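Local atomic coordinates of ribosomal-protein-S5-alanine N-acetyltransferase (Vibrio fischeri, PDB entry 3IGR), a protein that probably transfers the acetyl group of acetyl-CoA to the N-terminal alanine of ribosomal protein uS5, as a RimJ-type member of the GNAT acetyltransferase family. Residues I15-A20 / L55-V59; F125-H131 / K177-K183; M134-R140 / E170-S176. All coordinates share one frame. Residues are numbered along the deposited sequence.

How the interactions relate
Along the chain interaction 1 comes first and is complete before the other two begin. It joins the loop after strand 10-14 to helix 48-63, in the N-terminal part of the GNAT domain, and its centre lies about 26 Å from that of interaction 2 and about 28 Å from that of interaction 3, across the chain's centre from the latter. Interactions 2 and 3 share strand 168-178, their centres about 21 Å apart. Interaction 3 pairs this strand with strand 132-137; interaction 2 joins 125-131, just before strand 132-137, to 177-183, where strand 168-178 ends. Interaction 3 thus lies within the sheet and interaction 2 at its margin, while interaction 1 packs a helix beside its N-terminal strands.

Interaction 1 (I15-A20 / L55-V59); sequences IKSSDA and LLQLV
Residues 15-20 leave strand 10-14, bend through a single 3-10 turn at Ser17-Asp19 and enter helix 20-29 at Ala20. Residues 55-59 are a regular turn of helix 48-63. The backbones come closest at Ser17 and Leu55, whose CA atoms are 5.7 Å apart.

Leu55 is the centre of the contact. With chi1 at -69° and chi2 at 157° (m, t), it points its two methyls to different parts of the loop: Leu55 CD2 meets Ile15 CD1 at 3.6 Å and sits 3.7 Å from Lys16 O, while Leu55 CD1 lies 3.7 Å from Ala20 CA and 3.8 Å from Ser17 O. Ile15 is fully extended (t, t), which carries its CD1 to Leu55 and leaves its CG2 4.1 Å from Leu58 CD1, about one helical turn further on; Leu58 is again m, t. At the margin Ser17, chi1 m, places OG 3.9 Å from Val59 CG2 (chi1 t) and 4.1 Å from Leu56 CD1.

The turn is closed from within its own segment. Asp19 N bonds to Lys16 O at 2.9 Å, and the Asp19 side chain (chi1 m) folds back so that OD2 accepts from Lys16 N, also at 2.9 Å; the same carboxylate forms a salt bridge with Arg13. Ile15 and Leu58 both rest on Tyr69 of strand 68-74, so this is a helix packed against a strand-to-helix connection at the N-terminal side of the GNAT sheet.

No hydrogen bond crosses between the segments: the polar bonds stay within the loop and its Arg13 neighbour, so the contact is van der Waals in character.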
loop_
_atom_site.group_PDB
_atom_site.type_symbol
_atom_site.label_atom_id
_atom_site.label_comp_id
_atom_site.label_asym_id
_atom_site.label_seq_id
_atom_site.Cartn_x
_atom_site.Cartn_y
_atom_site.Cartn_z
ATOM N N ILE A 15 9.258 -9.995 -21.453
ATOM C CA ILE A 15 10.197 -9.528 -22.459
ATOM C C ILE A 15 10.115 -10.416 -23.707
ATOM O O ILE A 15 9.792 -11.608 -23.608
ATOM C CB ILE A 15 11.635 -9.441 -21.865
ATOM C CG1 ILE A 15 12.519 -8.479 -22.667
ATOM C CG2 ILE A 15 12.261 -10.836 -21.664
ATOM C CD1 ILE A 15 13.904 -8.278 -22.080
ATOM N N LYS A 16 10.373 -9.825 -24.877
ATOM C CA LYS A 16 10.276 -10.527 -26.154
ATOM C C LYS A 16 11.547 -10.353 -26.981
ATOM O O LYS A 16 12.346 -9.451 -26.729
ATOM C CB LYS A 16 9.075 -10.019 -26.966
ATOM C CG LYS A 16 7.709 -10.370 -26.393
ATOM C CD LYS A 16 6.595 -10.198 -27.418
ATOM C CE LYS A 16 6.036 -8.781 -27.394
ATOM N NZ LYS A 16 4.544 -8.746 -27.536
ATOM N N SER A 17 11.715 -11.210 -27.985
ATOM C CA SER A 17 12.825 -11.094 -28.926
ATOM C C SER A 17 12.981 -9.672 -29.479
ATOM O O SER A 17 14.098 -9.157 -29.540
ATOM C CB SER A 17 12.671 -12.103 -30.069
ATOM O OG SER A 17 12.797 -13.435 -29.593
ATOM N N SER A 18 11.864 -9.036 -29.847
ATOM C CA SER A 18 11.879 -7.681 -30.421
ATOM C C SER A 18 12.421 -6.588 -29.486
ATOM O O SER A 18 12.711 -5.476 -29.939
ATOM C CB SER A 18 10.480 -7.296 -30.923
ATOM O OG SER A 18 9.485 -7.591 -29.943
ATOM N N ASP A 19 12.544 -6.902 -28.195
ATOM C CA ASP A 19 13.057 -5.964 -27.183
ATOM C C ASP A 19 14.592 -5.850 -27.089
ATOM O O ASP A 19 15.111 -5.177 -26.186
ATOM C CB ASP A 19 12.535 -6.337 -25.793
ATOM C CG ASP A 19 11.054 -6.115 -25.634
ATOM O OD1 ASP A 19 10.522 -5.129 -26.192
ATOM O OD2 ASP A 19 10.417 -6.924 -24.925
ATOM N N ALA A 20 15.314 -6.507 -27.998
ATOM C CA ALA A 20 16.776 -6.629 -27.885
ATOM C C ALA A 20 17.476 -5.284 -27.720
ATOM O O ALA A 20 18.337 -5.136 -26.854
ATOM C CB ALA A 20 17.358 -7.404 -29.081
ATOM N N LEU A 55 17.881 -13.452 -25.040
ATOM C CA LEU A 55 16.438 -13.540 -25.261
ATOM C C LEU A 55 16.001 -14.881 -25.839
ATOM O O LEU A 55 14.946 -15.399 -25.469
ATOM C CB LEU A 55 15.940 -12.375 -26.116
ATOM C CG LEU A 55 16.002 -11.038 -25.373
ATOM C CD1 LEU A 55 16.052 -9.876 -26.348
ATOM C CD2 LEU A 55 14.833 -10.900 -24.424
ATOM N N LEU A 56 16.831 -15.460 -26.706
ATOM C CA LEU A 56 16.567 -16.798 -27.231
ATOM C C LEU A 56 16.517 -17.841 -26.108
ATOM O O LEU A 56 15.672 -18.741 -26.125
ATOM C CB LEU A 56 17.571 -17.167 -28.331
ATOM C CG LEU A 56 17.293 -16.686 -29.770
ATOM C CD1 LEU A 56 16.443 -15.398 -29.859
ATOM C CD2 LEU A 56 18.594 -16.510 -30.517
ATOM N N GLN A 57 17.383 -17.684 -25.107
ATOM C CA GLN A 57 17.352 -18.539 -23.923
ATOM C C GLN A 57 16.126 -18.279 -23.033
ATOM O O GLN A 57 15.475 -19.221 -22.580
ATOM C CB GLN A 57 18.651 -18.402 -23.118
ATOM C CG GLN A 57 19.762 -19.321 -23.599
ATOM C CD GLN A 57 21.110 -18.983 -22.998
ATOM O OE1 GLN A 57 21.696 -17.947 -23.310
ATOM N NE2 GLN A 57 21.623 -19.869 -22.147
ATOM N N LEU A 58 15.820 -17.004 -22.796
ATOM C CA LEU A 58 14.667 -16.609 -21.981
ATOM C C LEU A 58 13.332 -17.017 -22.591
ATOM O O LEU A 58 12.481 -17.575 -21.901
ATOM C CB LEU A 58 14.672 -15.105 -21.730
ATOM C CG LEU A 58 15.685 -14.561 -20.738
ATOM C CD1 LEU A 58 15.633 -13.063 -20.808
ATOM C CD2 LEU A 58 15.425 -15.048 -19.316
ATOM N N VAL A 59 13.152 -16.734 -23.878
ATOM C CA VAL A 59 11.963 -17.152 -24.611
ATOM C C VAL A 59 11.731 -18.647 -24.392
ATOM O O VAL A 59 10.584 -19.093 -24.243
ATOM C CB VAL A 59 12.078 -16.787 -26.117
ATOM C CG1 VAL A 59 11.147 -17.631 -26.995
ATOM C CG2 VAL A 59 11.810 -15.301 -26.313
#

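Interaction 2 (F125-H131 / K177-K183); sequences FKAQNLH and KINDDWK
This is a mixed contact, four hydrogen bonds combined with aromatic packing, between the end of strand 168-178 with the tail that follows and the connection from helix 112-126 to strand 132-137. Residues 125-131 start as helix, turn at Asn129 (phi/psi 49/43°) and extend through Leu130. Residues 177-183 run as strand to Ile178, then form a type I beta turn from Asn179 to Trp182. His131 and Asn179 set the register, CA to CA 5.0 Å.

Asn179 N donates to His131 O at 2.7 Å. Asn179 ND2 (chi1 t) donates to Leu130 O at 3.0 Å, and Asn179 CB stands over the Phe125 ring (chi1 m) as a CH-pi contact, 3.4 Å from the centroid. Asn179 OD1 accepts from Asp181 N at 3.0 Å, an Asx turn superposed on the beta turn. Here the last strand of the GNAT sheet gives way to the tail, which folds back over the helix exit.

Asn129, chi1 t, binds the main chain of Lys183 twice: Lys183 N donates to Asn129 OD1 at 3.1 Å, and Asn129 ND2 donates to Lys183 O at 2.9 Å. A water accepts from Asn179 ND2 at 3.0 Å and lies 2.9 Å from Phe125 O. Trp182, chi1 t and chi2 83°, receives His131 CB over its five-membered ring, 3.9 Å from that centroid, and the His131 ring approaches in an offset edge-to-face stack, centroids 5.3 Å apart and planes at 69°. His95 also meets the Trp182 ring, and Lys177 NZ reaches out to Leu151 O.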
loop_
_atom_site.group_PDB
_atom_site.type_symbol
_atom_site.label_atom_id
_atom_site.label_comp_id
_atom_site.label_asym_id
_atom_site.label_seq_id
_atom_site.Cartn_x
_atom_site.Cartn_y
_atom_site.Cartn_z
ATOM N N PHE A 125 1.923 -16.266 -7.959
ATOM C CA PHE A 125 1.215 -17.016 -6.935
ATOM C C PHE A 125 -0.049 -17.652 -7.531
ATOM O O PHE A 125 -0.289 -18.866 -7.387
ATOM C CB PHE A 125 0.834 -16.078 -5.783
ATOM C CG PHE A 125 1.926 -15.856 -4.756
ATOM C CD1 PHE A 125 3.160 -16.507 -4.838
ATOM C CD2 PHE A 125 1.679 -15.037 -3.650
ATOM C CE1 PHE A 125 4.144 -16.314 -3.854
ATOM C CE2 PHE A 125 2.658 -14.835 -2.658
ATOM C CZ PHE A 125 3.891 -15.472 -2.767
ATOM N N LYS A 126 -0.845 -16.819 -8.192
ATOM C CA LYS A 126 -2.159 -17.206 -8.680
ATOM C C LYS A 126 -2.099 -17.999 -9.978
ATOM O O LYS A 126 -2.713 -19.041 -10.062
ATOM C CB LYS A 126 -3.098 -15.996 -8.796
ATOM C CG LYS A 126 -3.491 -15.425 -7.420
ATOM C CD LYS A 126 -4.377 -14.172 -7.494
ATOM C CE LYS A 126 -4.749 -13.708 -6.070
ATOM N NZ LYS A 126 -4.989 -12.240 -5.958
ATOM N N ALA A 127 -1.375 -17.513 -10.985
ATOM C CA ALA A 127 -1.310 -18.216 -12.273
ATOM C C ALA A 127 -0.188 -19.245 -12.338
ATOM O O ALA A 127 -0.319 -20.236 -13.035
ATOM C CB ALA A 127 -1.191 -17.248 -13.420
ATOM N N GLN A 128 0.919 -19.020 -11.639
ATOM C CA GLN A 128 2.002 -20.013 -11.645
ATOM C C GLN A 128 2.051 -20.899 -10.405
ATOM O O GLN A 128 2.904 -21.769 -10.320
ATOM C CB GLN A 128 3.369 -19.371 -11.899
ATOM C CG GLN A 128 3.559 -18.810 -13.314
ATOM C CD GLN A 128 3.670 -19.881 -14.384
ATOM O OE1 GLN A 128 4.186 -20.960 -14.147
ATOM N NE2 GLN A 128 3.189 -19.574 -15.576
ATOM N N ASN A 129 1.133 -20.698 -9.462
ATOM C CA ASN A 129 1.064 -21.542 -8.260
ATOM C C ASN A 129 2.426 -21.710 -7.558
ATOM O O ASN A 129 2.805 -22.808 -7.158
ATOM C CB ASN A 129 0.423 -22.910 -8.592
ATOM C CG ASN A 129 -0.033 -23.662 -7.341
ATOM O OD1 ASN A 129 -0.622 -23.066 -6.420
ATOM N ND2 ASN A 129 0.238 -24.977 -7.295
ATOM N N LEU A 130 3.185 -20.622 -7.430
ATOM C CA LEU A 130 4.373 -20.685 -6.588
ATOM C C LEU A 130 3.929 -20.643 -5.142
ATOM O O LEU A 130 2.920 -20.017 -4.818
ATOM C CB LEU A 130 5.354 -19.549 -6.888
ATOM C CG LEU A 130 6.206 -19.691 -8.151
ATOM C CD1 LEU A 130 7.273 -18.595 -8.132
ATOM C CD2 LEU A 130 6.875 -21.050 -8.205
ATOM N N HIS A 131 4.672 -21.324 -4.279
ATOM C CA HIS A 131 4.420 -21.292 -2.840
ATOM C C HIS A 131 5.182 -20.154 -2.149
ATOM O O HIS A 131 4.708 -19.613 -1.151
ATOM C CB HIS A 131 4.830 -22.628 -2.207
ATOM C CG HIS A 131 4.730 -22.660 -0.713
ATOM N ND1 HIS A 131 3.534 -22.529 -0.044
ATOM C CD2 HIS A 131 5.677 -22.817 0.242
ATOM C CE1 HIS A 131 3.746 -22.604 1.258
ATOM N NE2 HIS A 131 5.039 -22.776 1.456
ATOM N N LYS A 177 8.030 -14.004 0.657
ATOM C CA LYS A 177 6.592 -13.956 0.763
ATOM C C LYS A 177 6.059 -15.349 0.409
ATOM O O LYS A 177 6.488 -15.942 -0.582
ATOM C CB LYS A 177 6.030 -12.908 -0.197
ATOM C CG LYS A 177 4.565 -12.576 0.071
ATOM C CD LYS A 177 4.078 -11.455 -0.842
ATOM C CE LYS A 177 2.643 -11.087 -0.476
ATOM N NZ LYS A 177 2.225 -9.800 -1.090
ATOM N N ILE A 178 5.134 -15.841 1.241
ATOM C CA ILE A 178 4.597 -17.208 1.153
ATOM C C ILE A 178 3.132 -17.110 0.751
ATOM O O ILE A 178 2.363 -16.331 1.320
ATOM C CB ILE A 178 4.755 -17.957 2.527
ATOM C CG1 ILE A 178 6.251 -18.261 2.796
ATOM C CG2 ILE A 178 3.936 -19.248 2.575
ATOM C CD1 ILE A 178 6.587 -18.571 4.279
ATOM N N ASN A 179 2.761 -17.909 -0.239
ATOM C CA ASN A 179 1.409 -17.947 -0.743
ATOM C C ASN A 179 0.590 -18.937 0.080
ATOM O O ASN A 179 0.733 -20.145 -0.111
ATOM C CB ASN A 179 1.481 -18.377 -2.207
ATOM C CG ASN A 179 0.111 -18.605 -2.852
ATOM O OD1 ASN A 179 -0.931 -18.220 -2.312
ATOM N ND2 ASN A 179 0.126 -19.227 -4.034
ATOM N N ASP A 180 -0.260 -18.429 0.979
ATOM C CA ASP A 180 -1.085 -19.277 1.867
ATOM C C ASP A 180 -2.116 -20.103 1.096
ATOM O O ASP A 180 -2.607 -21.114 1.598
ATOM C CB ASP A 180 -1.827 -18.457 2.957
ATOM C CG ASP A 180 -0.895 -17.871 4.015
ATOM O OD1 ASP A 180 0.314 -18.188 4.016
ATOM O OD2 ASP A 180 -1.380 -17.082 4.872
ATOM N N ASP A 181 -2.430 -19.660 -0.118
ATOM C CA ASP A 181 -3.427 -20.302 -0.953
ATOM C C ASP A 181 -2.839 -21.247 -1.975
ATOM O O ASP A 181 -3.558 -21.698 -2.868
ATOM C CB ASP A 181 -4.275 -19.251 -1.674
ATOM C CG ASP A 181 -5.069 -18.386 -0.717
ATOM O OD1 ASP A 181 -5.327 -18.808 0.426
ATOM O OD2 ASP A 181 -5.439 -17.275 -1.111
ATOM N N TRP A 182 -1.540 -21.522 -1.867
ATOM C CA TRP A 182 -0.880 -22.491 -2.734
ATOM C C TRP A 182 -1.672 -23.806 -2.691
ATOM O O TRP A 182 -2.199 -24.198 -1.637
ATOM C CB TRP A 182 0.580 -22.707 -2.298
ATOM C CG TRP A 182 1.275 -23.806 -3.067
ATOM C CD1 TRP A 182 1.871 -23.695 -4.289
ATOM C CD2 TRP A 182 1.424 -25.171 -2.669
ATOM N NE1 TRP A 182 2.390 -24.910 -4.679
ATOM C CE2 TRP A 182 2.139 -25.833 -3.704
ATOM C CE3 TRP A 182 1.033 -25.905 -1.535
ATOM C CZ2 TRP A 182 2.484 -27.184 -3.637
ATOM C CZ3 TRP A 182 1.377 -27.271 -1.473
ATOM C CH2 TRP A 182 2.089 -27.890 -2.522
ATOM N N LYS A 183 -1.797 -24.447 -3.847
ATOM C CA LYS A 183 -2.495 -25.724 -3.956
ATOM C C LYS A 183 -1.537 -26.869 -4.317
ATOM O O LYS A 183 -0.833 -26.762 -5.311
ATOM C CB LYS A 183 -3.563 -25.617 -5.032
ATOM C CG LYS A 183 -4.711 -24.701 -4.670
ATOM C CD LYS A 183 -4.954 -23.639 -5.748
ATOM C CE LYS A 183 -5.075 -24.198 -7.145
ATOM N NZ LYS A 183 -5.298 -23.102 -8.131
HETATM O O HOH W 1 -2.188 -20.256 -5.657
#

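Interaction 3 (M134-R140 / E170-S176); sequences MAAYIPR and EDHILTS
Tyr137 and Ile173 form the apolar centre of this antiparallel strand pair, in which strand 132-137 of the GNAT sheet lies beside strand 168-178. Tyr137 (chi1 p, chi2 93°) lays its ring against Ile173 (m, m), with Ile173 CB 3.8 Å from the ring centroid in a CH-pi contact; Thr175 CG2 lies 3.7 Å from Tyr137 CE2, at the ring edge. Helix 142-150 covers this face through Leu148, which touches Ala135 and Tyr137. On the other face Ala136 CB meets Leu174 CD2 at 4.3 Å.

The axes of 134-137 and 170-176 approach to 4.6 Å, N-to-C directions 152° apart. Met134-Ser176 and Ala136-Leu174 are non-hydrogen-bonded pairs; Ala135-Thr175 and Tyr137-Ile173 are hydrogen-bonded, with Ala135 N to Thr175 O at 3.0 Å, Thr175 N to Ala135 O at 2.8 Å, Tyr137 N to Ile173 O at 3.2 Å and Ile173 N to Tyr137 O at 2.8 Å. Thr175, chi1 p, adds OG1 to Ala135 O at 3.0 Å.

Past Tyr137 the pairing ends, but 138-140 stay beside 170-172: Ile138 CG1 lies over the His172 ring and Pro139 CD 3.3 Å from Asp171 O. At the polar edge a two-pronged salt bridge runs from Arg140 NH1 to Glu170 OE1 at 3.0 Å and Arg140 NH2 to Glu170 OE2 at 3.3 Å.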
loop_
_atom_site.group_PDB
_atom_site.type_symbol
_atom_site.label_atom_id
_atom_site.label_comp_id
_atom_site.label_asym_id
_atom_site.label_seq_id
_atom_site.Cartn_x
_atom_site.Cartn_y
_atom_site.Cartn_z
HETATM N N MSE A 134 11.379 -15.497 -2.959
HETATM C CA MSE A 134 12.508 -15.041 -2.193
HETATM C C MSE A 134 13.095 -13.752 -2.775
HETATM O O MSE A 134 13.194 -13.603 -3.938
HETATM C CB MSE A 134 13.599 -16.110 -2.176
HETATM C CG MSE A 134 13.369 -17.293 -1.250
HETATM SE SE MSE A 134 14.515 -18.901 -1.474
HETATM C CE MSE A 134 14.720 -18.926 -3.343
ATOM N N ALA A 135 13.493 -12.846 -1.917
ATOM C CA ALA A 135 14.179 -11.615 -2.295
ATOM C C ALA A 135 15.249 -11.355 -1.251
ATOM O O ALA A 135 15.056 -11.690 -0.072
ATOM C CB ALA A 135 13.211 -10.432 -2.354
ATOM N N ALA A 136 16.376 -10.796 -1.695
ATOM C CA ALA A 136 17.511 -10.489 -0.840
ATOM C C ALA A 136 18.030 -9.097 -1.215
ATOM O O ALA A 136 18.115 -8.760 -2.393
ATOM C CB ALA A 136 18.603 -11.512 -1.039
ATOM N N TYR A 137 18.379 -8.298 -0.216
ATOM C CA TYR A 137 18.798 -6.916 -0.462
ATOM C C TYR A 137 19.908 -6.499 0.488
ATOM O O TYR A 137 19.963 -6.951 1.648
ATOM C CB TYR A 137 17.600 -5.959 -0.364
ATOM C CG TYR A 137 17.006 -5.786 1.022
ATOM C CD1 TYR A 137 17.434 -4.748 1.862
ATOM C CD2 TYR A 137 15.989 -6.635 1.485
ATOM C CE1 TYR A 137 16.882 -4.560 3.124
ATOM C CE2 TYR A 137 15.419 -6.454 2.758
ATOM C CZ TYR A 137 15.870 -5.423 3.563
ATOM O OH TYR A 137 15.335 -5.256 4.814
ATOM N N ILE A 138 20.794 -5.636 -0.007
ATOM C CA ILE A 138 21.857 -5.076 0.819
ATOM C C ILE A 138 21.186 -4.139 1.857
ATOM O O ILE A 138 20.367 -3.293 1.482
ATOM C CB ILE A 138 22.894 -4.295 -0.045
ATOM C CG1 ILE A 138 23.625 -5.233 -1.017
ATOM C CG2 ILE A 138 23.911 -3.541 0.856
ATOM C CD1 ILE A 138 24.203 -4.538 -2.279
ATOM N N PRO A 139 21.528 -4.279 3.152
ATOM C CA PRO A 139 20.789 -3.507 4.160
ATOM C C PRO A 139 20.725 -2.000 3.893
ATOM O O PRO A 139 19.722 -1.379 4.224
ATOM C CB PRO A 139 21.549 -3.783 5.471
ATOM C CG PRO A 139 22.241 -5.065 5.252
ATOM C CD PRO A 139 22.554 -5.141 3.761
ATOM N N ARG A 140 21.757 -1.409 3.298
ATOM C CA ARG A 140 21.724 0.038 3.101
ATOM C C ARG A 140 20.924 0.466 1.859
ATOM O O ARG A 140 20.770 1.654 1.602
ATOM C CB ARG A 140 23.132 0.663 3.153
ATOM C CG ARG A 140 23.981 0.413 1.936
ATOM C CD ARG A 140 25.439 0.807 2.169
ATOM N NE ARG A 140 26.230 0.495 0.978
ATOM C CZ ARG A 140 26.787 -0.686 0.708
ATOM N NH1 ARG A 140 26.683 -1.715 1.548
ATOM N NH2 ARG A 140 27.465 -0.831 -0.415
ATOM N N GLU A 170 29.059 -8.472 -0.041
ATOM C CA GLU A 170 28.063 -7.618 0.607
ATOM C C GLU A 170 27.056 -8.456 1.396
ATOM O O GLU A 170 26.527 -9.437 0.882
ATOM C CB GLU A 170 27.352 -6.739 -0.438
ATOM C CG GLU A 170 28.265 -5.675 -1.079
ATOM C CD GLU A 170 28.447 -4.450 -0.201
ATOM O OE1 GLU A 170 27.803 -4.366 0.861
ATOM O OE2 GLU A 170 29.235 -3.553 -0.572
ATOM N N ASP A 171 26.874 -8.114 2.663
ATOM C CA ASP A 171 25.819 -8.676 3.493
ATOM C C ASP A 171 24.453 -8.459 2.791
ATOM O O ASP A 171 24.255 -7.447 2.106
ATOM C CB ASP A 171 25.809 -7.993 4.886
ATOM C CG ASP A 171 27.083 -8.257 5.715
ATOM O OD1 ASP A 171 27.958 -9.046 5.305
ATOM O OD2 ASP A 171 27.204 -7.684 6.819
ATOM N N HIS A 172 23.529 -9.417 2.933
ATOM C CA HIS A 172 22.170 -9.258 2.418
ATOM C C HIS A 172 21.151 -9.734 3.417
ATOM O O HIS A 172 21.356 -10.770 4.073
ATOM C CB HIS A 172 21.955 -10.092 1.160
ATOM C CG HIS A 172 22.569 -9.506 -0.068
ATOM N ND1 HIS A 172 21.838 -9.209 -1.194
ATOM C CD2 HIS A 172 23.851 -9.190 -0.357
ATOM C CE1 HIS A 172 22.640 -8.735 -2.130
ATOM N NE2 HIS A 172 23.870 -8.721 -1.649
ATOM N N ILE A 173 20.046 -8.996 3.506
ATOM C CA ILE A 173 18.881 -9.428 4.262
ATOM C C ILE A 173 18.121 -10.450 3.436
ATOM O O ILE A 173 17.894 -10.232 2.255
ATOM C CB ILE A 173 17.944 -8.232 4.610
ATOM C CG1 ILE A 173 18.715 -7.120 5.337
ATOM C CG2 ILE A 173 16.752 -8.701 5.419
ATOM C CD1 ILE A 173 19.331 -7.532 6.670
ATOM N N LEU A 174 17.747 -11.568 4.036
ATOM C CA LEU A 174 16.948 -12.561 3.317
ATOM C C LEU A 174 15.485 -12.360 3.682
ATOM O O LEU A 174 15.136 -12.256 4.862
ATOM C CB LEU A 174 17.389 -13.997 3.657
ATOM C CG LEU A 174 18.905 -14.276 3.640
ATOM C CD1 LEU A 174 19.235 -15.598 4.293
ATOM C CD2 LEU A 174 19.435 -14.214 2.227
ATOM N N THR A 175 14.637 -12.294 2.672
ATOM C CA THR A 175 13.207 -12.101 2.897
ATOM C C THR A 175 12.397 -13.020 2.005
ATOM O O THR A 175 12.901 -13.532 0.982
ATOM C CB THR A 175 12.756 -10.622 2.653
ATOM O OG1 THR A 175 12.670 -10.356 1.241
ATOM C CG2 THR A 175 13.704 -9.632 3.295
ATOM N N SER A 176 11.138 -13.248 2.376
ATOM C CA SER A 176 10.279 -14.036 1.513
ATOM C C SER A 176 8.818 -13.651 1.661
ATOM O O SER A 176 8.420 -13.025 2.640
ATOM C CB SER A 176 10.456 -15.529 1.792
ATOM O OG SER A 176 9.791 -15.845 2.995
#